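Long-range contact in RNA N6-adenosine-methyltransferase METTL16,RNA N6-adenosine-methyltransferase METTL16 (Homo sapiens, PDB 6M1U), which methylates adenosine at N6 in RNA, U6 small nuclear RNA among its substrates, this chain being its vertebrate conserved region: residues Lys56-Leu61 with Asn115-Val120. Numbering follows the deposited sequence.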
ATOM      1  N   LYS A  56       8.086  14.730   5.664  1.00 94.48           N
ATOM      2  CA  LYS A  56       9.300  14.253   6.327  1.00 95.65           C
ATOM      3  C   LYS A  56       9.080  12.918   7.025  1.00 97.65           C
ATOM      4  O   LYS A  56      10.011  12.115   7.126  1.00 94.82           O
ATOM      5  CB  LYS A  56       9.796  15.301   7.318  1.00105.59           C
ATOM      6  CG  LYS A  56      10.097  16.639   6.667  1.00110.14           C
ATOM      7  CD  LYS A  56      10.598  17.660   7.671  1.00116.81           C
ATOM      8  CE  LYS A  56      10.920  18.985   6.988  1.00120.19           C
ATOM      9  NZ  LYS A  56      11.608  19.931   7.930  1.00125.92           N
ATOM     10  N   GLU A  57       7.863  12.643   7.468  1.00 96.14           N
ATOM     11  CA  GLU A  57       7.607  11.461   8.269  1.00 96.41           C
ATOM     12  C   GLU A  57       6.644  10.499   7.576  1.00 84.41           C
ATOM     13  O   GLU A  57       5.801   9.882   8.221  1.00 85.71           O
ATOM     14  CB  GLU A  57       7.108  11.875   9.650  1.00102.64           C
ATOM     15  CG  GLU A  57       8.202  12.607  10.469  1.00111.43           C
ATOM     16  CD  GLU A  57       7.947  12.630  11.979  1.00119.24           C
ATOM     17  OE1 GLU A  57       6.766  12.615  12.406  1.00121.77           O
ATOM     18  OE2 GLU A  57       8.938  12.666  12.748  1.00124.40           O
ATOM     19  N   GLU A  58       6.779  10.340   6.251  1.00 78.61           N
ATOM     20  CA  GLU A  58       5.942   9.443   5.441  1.00 71.26           C
ATOM     21  C   GLU A  58       6.681   9.064   4.154  1.00 68.21           C
ATOM     22  O   GLU A  58       7.664   9.703   3.769  1.00 66.80           O
ATOM     23  CB  GLU A  58       4.590  10.079   5.087  1.00 72.04           C
ATOM     24  CG  GLU A  58       4.764  11.236   4.134  1.00 73.31           C
ATOM     25  CD  GLU A  58       3.473  11.937   3.714  1.00 73.58           C
ATOM     26  OE1 GLU A  58       2.381  11.688   4.274  1.00 74.17           O
ATOM     27  OE2 GLU A  58       3.566  12.769   2.802  1.00 73.71           O
ATOM     28  N   VAL A  59       6.200   8.002   3.502  1.00 64.14           N
ATOM     29  CA  VAL A  59       6.578   7.643   2.141  1.00 61.91           C
ATOM     30  C   VAL A  59       5.312   7.568   1.295  1.00 60.83           C
ATOM     31  O   VAL A  59       4.288   7.062   1.762  1.00 60.95           O
ATOM     32  CB  VAL A  59       7.308   6.296   2.104  1.00 57.04           C
ATOM     33  CG1 VAL A  59       7.761   5.960   0.679  1.00 54.92           C
ATOM     34  CG2 VAL A  59       8.449   6.302   3.080  1.00 57.29           C
ATOM     35  N   SER A  60       5.368   8.066   0.058  1.00 63.52           N
ATOM     36  CA  SER A  60       4.187   8.141  -0.792  1.00 63.94           C
ATOM     37  C   SER A  60       4.398   7.402  -2.105  1.00 63.68           C
ATOM     38  O   SER A  60       5.441   7.551  -2.753  1.00 64.06           O
ATOM     39  CB  SER A  60       3.813   9.589  -1.111  1.00 67.53           C
ATOM     40  OG  SER A  60       3.715  10.353   0.074  1.00 70.87           O
ATOM     41  N   LEU A  61       3.383   6.641  -2.507  1.00 62.27           N
ATOM     42  CA  LEU A  61       3.268   6.102  -3.852  1.00 60.55           C
ATOM     43  C   LEU A  61       2.166   6.827  -4.604  1.00 60.53           C
ATOM     44  O   LEU A  61       1.072   7.002  -4.069  1.00 59.95           O
ATOM     45  CB  LEU A  61       2.895   4.639  -3.821  1.00 61.57           C
ATOM     46  CG  LEU A  61       3.942   3.786  -3.200  1.00 62.97           C
ATOM     47  CD1 LEU A  61       3.354   2.386  -3.186  1.00 63.78           C
ATOM     48  CD2 LEU A  61       5.151   3.931  -4.097  1.00 63.47           C
ATOM     49  N   ASN A 115      -0.146   7.098   0.953  1.00 61.35           N
ATOM     50  CA  ASN A 115       0.805   7.548   1.966  1.00 64.33           C
ATOM     51  C   ASN A 115       0.997   6.449   3.004  1.00 62.14           C
ATOM     52  O   ASN A 115       0.024   5.845   3.468  1.00 63.87           O
ATOM     53  CB  ASN A 115       0.338   8.824   2.673  1.00 65.39           C
ATOM     54  CG  ASN A 115       0.299  10.020   1.752  1.00 66.05           C
ATOM     55  OD1 ASN A 115       0.852   9.976   0.670  1.00 65.87           O
ATOM     56  ND2 ASN A 115      -0.350  11.097   2.179  1.00 68.36           N
ATOM     57  N   VAL A 116       2.242   6.184   3.369  1.00 63.42           N
ATOM     58  CA  VAL A 116       2.536   5.299   4.490  1.00 63.92           C
ATOM     59  C   VAL A 116       3.166   6.170   5.564  1.00 69.44           C
ATOM     60  O   VAL A 116       4.312   6.609   5.420  1.00 67.71           O
ATOM     61  CB  VAL A 116       3.446   4.130   4.085  1.00 64.07           C
ATOM     62  CG1 VAL A 116       3.614   3.205   5.258  1.00 64.93           C
ATOM     63  CG2 VAL A 116       2.847   3.384   2.886  1.00 62.22           C
ATOM     64  N   LYS A 117       2.370   6.543   6.566  1.00 73.23           N
ATOM     65  CA  LYS A 117       2.869   7.480   7.607  1.00 80.83           C
ATOM     66  C   LYS A 117       2.973   6.782   8.963  1.00 84.44           C
ATOM     67  O   LYS A 117       2.198   5.843   9.215  1.00 86.04           O
ATOM     68  CB  LYS A 117       1.955   8.705   7.701  1.00 76.16           C
ATOM     69  CG  LYS A 117       0.776   8.713   6.740  1.00 72.90           C
ATOM     70  CD  LYS A 117      -0.354   9.609   7.194  1.00 74.17           C
ATOM     71  CE  LYS A 117      -0.109  11.071   6.895  1.00 74.60           C
ATOM     72  NZ  LYS A 117      -1.210  11.923   7.397  1.00 77.18           N
ATOM     73  N   LYS A 118       4.011   7.181   9.694  1.00 94.80           N
ATOM     74  CA  LYS A 118       4.307   6.624  11.024  1.00105.91           C
ATOM     75  C   LYS A 118       3.428   7.401  11.975  1.00114.24           C
ATOM     76  O   LYS A 118       3.680   8.572  12.174  1.00114.05           O
ATOM     77  CB  LYS A 118       5.769   6.858  11.397  1.00114.82           C
ATOM     78  CG  LYS A 118       6.204   6.262  12.722  1.00123.32           C
ATOM     79  CD  LYS A 118       7.670   6.481  13.019  1.00129.32           C
ATOM     80  CE  LYS A 118       8.087   5.903  14.353  1.00135.06           C
ATOM     81  NZ  LYS A 118       9.525   6.120  14.642  1.00138.70           N
ATOM     82  N   GLU A 119       2.408   6.729  12.467  1.00118.63           N
ATOM     83  CA  GLU A 119       1.443   7.343  13.391  1.00123.94           C
ATOM     84  C   GLU A 119       1.599   6.550  14.673  1.00125.54           C
ATOM     85  O   GLU A 119       1.643   5.322  14.559  1.00123.60           O
ATOM     86  CB  GLU A 119       0.048   7.192  12.801  1.00124.89           C
ATOM     87  CG  GLU A 119      -1.046   7.823  13.625  1.00130.29           C
ATOM     88  CD  GLU A 119      -2.248   6.909  13.751  1.00133.40           C
ATOM     89  OE1 GLU A 119      -2.050   5.732  14.049  1.00134.52           O
ATOM     90  OE2 GLU A 119      -3.368   7.375  13.539  1.00134.92           O
ATOM     91  N   VAL A 120       1.787   7.240  15.800  1.00127.82           N
ATOM     92  CA  VAL A 120       1.992   6.547  17.099  1.00129.06           C
ATOM     93  C   VAL A 120       3.178   5.611  16.925  1.00127.40           C
ATOM     94  O   VAL A 120       4.263   6.076  16.573  1.00125.60           O
ATOM     95  CB  VAL A 120       0.750   5.793  17.597  1.00130.29           C
ATOM     96  CG1 VAL A 120       1.072   5.014  18.859  1.00133.69           C
ATOM     97  CG2 VAL A 120      -0.411   6.742  17.828  1.00131.43           C
TER
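N115 and S60 face each other as a non-hydrogen-bonded pair where strands 58-67 and 108-119 run antiparallel in the sheet of the vertebrate conserved region, a worked example of a polar sheet face. N115 CB lies 3.9 Å from OE1 of E58; CG, set beside the backbone N by a chi1 of -66°, is 3.7 Å from E58 OE1 and 3.8 Å from S60 OG. At the tip, OD1 accepts a 2.9 Å hydrogen bond from OG of S60, approaching from above the amide plane, 51° out of it. The other branch, ND2, comes within 3.5 Å of E58 OE1 at an angle too poor for a hydrogen bond, the carboxylate and amide planes standing 48° apart; ND2 instead makes a weak hydrogen bond to OE1 of E126. An alanine here would probably leave the S60 hydroxyl without this acceptor and open a gap beside the E58 carboxylate.

E58 and K117 lie side by side, but K117 NZ forms a salt bridge with E126 and E58 OE2 bonds G55 N. V59 and V116 exchange two backbone hydrogen bonds, and their side chains, on the opposite face, touch T35 of helix 30-44. Backbone pairing and one neutral side-chain bond thus join the strands, whereas the charged ends turn elsewhere, E58 to the loop before its own strand and K117 to strand 122-131.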